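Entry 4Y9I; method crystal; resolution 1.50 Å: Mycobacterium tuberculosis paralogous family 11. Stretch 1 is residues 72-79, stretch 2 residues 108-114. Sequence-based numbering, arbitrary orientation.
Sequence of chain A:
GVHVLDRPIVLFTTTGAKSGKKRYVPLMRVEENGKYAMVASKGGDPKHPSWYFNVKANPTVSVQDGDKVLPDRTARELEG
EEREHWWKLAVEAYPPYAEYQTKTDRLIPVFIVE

Stretch 1, residues 72-79: DRTARELE
Stretch 2 (108-114) IPVFIVE

How are the two stretches paired? They run as antiparallel β-strands, 149° between directions, with Ala75 opposite Val113 (CA to CA 4.4 Å), Arg76 opposite Ile112 (5.3 Å) and Glu77 opposite Phe111 (4.2 Å). Arg76 (phi/psi -129/127) and Ile112 (-88/140) form the hydrogen-bonded pair: Arg76 N gives to Ile112 O at 2.8 Å, and Ile112 N returns to Arg76 O at 2.9 Å. Glu114 N to Thr74 O, 3.1 Å, and Leu78 N to Val110 O, 2.8 Å, extend the ladder.

What does Glu114, with the most covered surface, do? Its CB points away, yet chi1 p and chi2 t bring the carboxylate back to Arg76, whose chi1 to chi3 are t, t, p. Arg76 NE meets Glu114 OE2 at 2.8 Å, and Arg76 NH2 meets Glu114 OE1 at 3.1 Å, so the salt bridge is two-pronged, lying at the guanidinium edge.

Why does Ile112 fit beneath this pair? Its side chain (t, t) shares a face with Arg76; Ile112 CG2 lies over one guanidinium face, 3.6 Å from Arg76 NH2, and 3.8 Å from Leu78 CD2.

What fills the other face? Phe111 (chi1 m, chi2 79°) sets CE2 3.7 Å from Glu77 CB, while Ala75 CB lies 4.2 Å from Val113 CG2.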

# COMPACT_ATOMS: atom_id res chain seq x y z
N ASP A 72 7.95 -11.25 2.49
CA ASP A 72 8.03 -11.65 1.10
C ASP A 72 6.69 -12.16 0.57
O ASP A 72 6.59 -13.20 -0.08
CB ASP A 72 9.09 -12.72 0.92
CG ASP A 72 10.47 -12.21 1.27
OD1 ASP A 72 10.68 -10.96 1.30
OD2 ASP A 72 11.33 -13.04 1.59
N ARG A 73 5.66 -11.39 0.86
CA ARG A 73 4.35 -11.55 0.27
C ARG A 73 4.36 -10.90 -1.10
O ARG A 73 5.36 -10.52 -1.55
CB ARG A 73 3.30 -10.91 1.19
CG ARG A 73 3.25 -11.60 2.55
CD ARG A 73 2.98 -13.12 2.49
NE ARG A 73 2.44 -13.60 3.76
CZ ARG A 73 3.13 -14.14 4.71
NH1 ARG A 73 4.41 -14.35 4.59
NH2 ARG A 73 2.46 -14.55 5.77
N THR A 74 3.21 -10.87 -1.75
CA THR A 74 3.14 -10.42 -3.12
C THR A 74 2.08 -9.32 -3.27
O THR A 74 0.95 -9.46 -2.82
CB THR A 74 2.74 -11.55 -4.08
OG1 THR A 74 3.60 -12.67 -3.86
CG2 THR A 74 2.81 -11.13 -5.53
N ALA A 75 2.52 -8.17 -3.79
CA ALA A 75 1.67 -7.03 -4.09
C ALA A 75 1.05 -7.18 -5.47
O ALA A 75 1.79 -7.37 -6.47
CB ALA A 75 2.52 -5.78 -4.03
N ARG A 76 -0.27 -7.06 -5.57
CA ARG A 76 -1.00 -7.19 -6.84
C ARG A 76 -1.92 -5.96 -6.99
O ARG A 76 -2.77 -5.70 -6.12
CB ARG A 76 -1.78 -8.50 -6.82
CG ARG A 76 -2.84 -8.68 -7.88
CD ARG A 76 -3.41 -10.11 -7.87
NE ARG A 76 -4.11 -10.49 -6.65
CZ ARG A 76 -5.39 -10.25 -6.40
NH1 ARG A 76 -6.14 -9.62 -7.30
NH2 ARG A 76 -5.93 -10.67 -5.26
N GLU A 77 -1.82 -5.27 -8.10
CA GLU A 77 -2.66 -4.14 -8.37
C GLU A 77 -4.09 -4.61 -8.65
O GLU A 77 -4.31 -5.46 -9.53
CB GLU A 77 -2.12 -3.32 -9.57
CG GLU A 77 -2.81 -2.00 -9.76
CD GLU A 77 -2.12 -1.08 -10.73
OE1 GLU A 77 -1.12 -1.50 -11.31
OE2 GLU A 77 -2.66 0.02 -10.99
N LEU A 78 -5.02 -4.11 -7.85
CA LEU A 78 -6.43 -4.50 -7.89
C LEU A 78 -7.16 -3.80 -9.02
O LEU A 78 -6.80 -2.69 -9.46
CB LEU A 78 -7.13 -4.16 -6.58
CG LEU A 78 -6.61 -4.94 -5.41
CD1 LEU A 78 -7.20 -4.31 -4.15
CD2 LEU A 78 -6.98 -6.42 -5.51
N GLU A 79 -8.19 -4.50 -9.47
CA GLU A 79 -9.08 -4.03 -10.54
C GLU A 79 -10.50 -4.28 -10.16
O GLU A 79 -10.81 -5.13 -9.30
CB GLU A 79 -8.78 -4.80 -11.84
CG GLU A 79 -7.31 -4.85 -12.21
CD GLU A 79 -7.07 -5.46 -13.60
OE1 GLU A 79 -6.87 -4.71 -14.60
OE2 GLU A 79 -7.11 -6.70 -13.68
N ILE A 108 -7.21 5.94 -8.08
CA ILE A 108 -5.95 5.76 -7.34
C ILE A 108 -5.63 4.25 -7.30
O ILE A 108 -6.46 3.47 -6.86
CB ILE A 108 -6.05 6.38 -5.92
CG1 ILE A 108 -6.18 7.89 -6.02
CG2 ILE A 108 -4.87 6.04 -5.02
CD1 ILE A 108 -6.65 8.57 -4.76
N PRO A 109 -4.41 3.87 -7.70
CA PRO A 109 -4.14 2.42 -7.65
C PRO A 109 -4.18 1.92 -6.22
O PRO A 109 -3.71 2.63 -5.30
CB PRO A 109 -2.73 2.29 -8.22
CG PRO A 109 -2.55 3.56 -9.05
CD PRO A 109 -3.33 4.63 -8.32
N VAL A 110 -4.64 0.68 -6.04
CA VAL A 110 -4.62 -0.02 -4.74
C VAL A 110 -4.05 -1.34 -5.03
O VAL A 110 -4.59 -2.09 -5.89
CB VAL A 110 -6.02 -0.15 -4.11
CG1 VAL A 110 -5.97 -0.76 -2.76
CG2 VAL A 110 -6.66 1.25 -4.12
N PHE A 111 -3.03 -1.71 -4.25
CA PHE A 111 -2.46 -3.04 -4.29
C PHE A 111 -2.94 -3.87 -3.09
O PHE A 111 -2.91 -3.39 -1.95
CB PHE A 111 -0.91 -2.97 -4.22
CG PHE A 111 -0.26 -2.27 -5.37
CD1 PHE A 111 -0.24 -0.89 -5.43
CD2 PHE A 111 0.29 -3.00 -6.44
CE1 PHE A 111 0.33 -0.24 -6.51
CE2 PHE A 111 0.83 -2.32 -7.55
CZ PHE A 111 0.89 -0.95 -7.57
N ILE A 112 -3.29 -5.11 -3.30
CA ILE A 112 -3.46 -6.12 -2.23
C ILE A 112 -2.08 -6.78 -1.97
O ILE A 112 -1.34 -7.01 -2.93
CB ILE A 112 -4.56 -7.17 -2.55
CG1 ILE A 112 -4.93 -7.93 -1.30
CG2 ILE A 112 -4.09 -8.06 -3.66
CD1 ILE A 112 -6.16 -8.76 -1.51
N VAL A 113 -1.79 -7.00 -0.71
CA VAL A 113 -0.58 -7.70 -0.35
C VAL A 113 -0.97 -8.98 0.36
O VAL A 113 -1.57 -8.95 1.34
CB VAL A 113 0.34 -6.80 0.48
CG1 VAL A 113 1.59 -7.55 0.84
CG2 VAL A 113 0.69 -5.54 -0.26
N GLU A 114 -0.57 -10.09 -0.24
CA GLU A 114 -1.09 -11.37 0.05
C GLU A 114 0.05 -12.42 -0.08
O GLU A 114 -0.20 -13.45 0.47
CB GLU A 114 -2.30 -11.72 -0.88
CG GLU A 114 -1.99 -11.88 -2.37
CD GLU A 114 -3.20 -11.82 -3.31
OE1 GLU A 114 -4.30 -11.82 -2.90
OE2 GLU A 114 -2.99 -11.82 -4.49
O HOH W 1 -0.11 -13.11 3.70
O HOH W 2 -5.99 -0.25 -8.45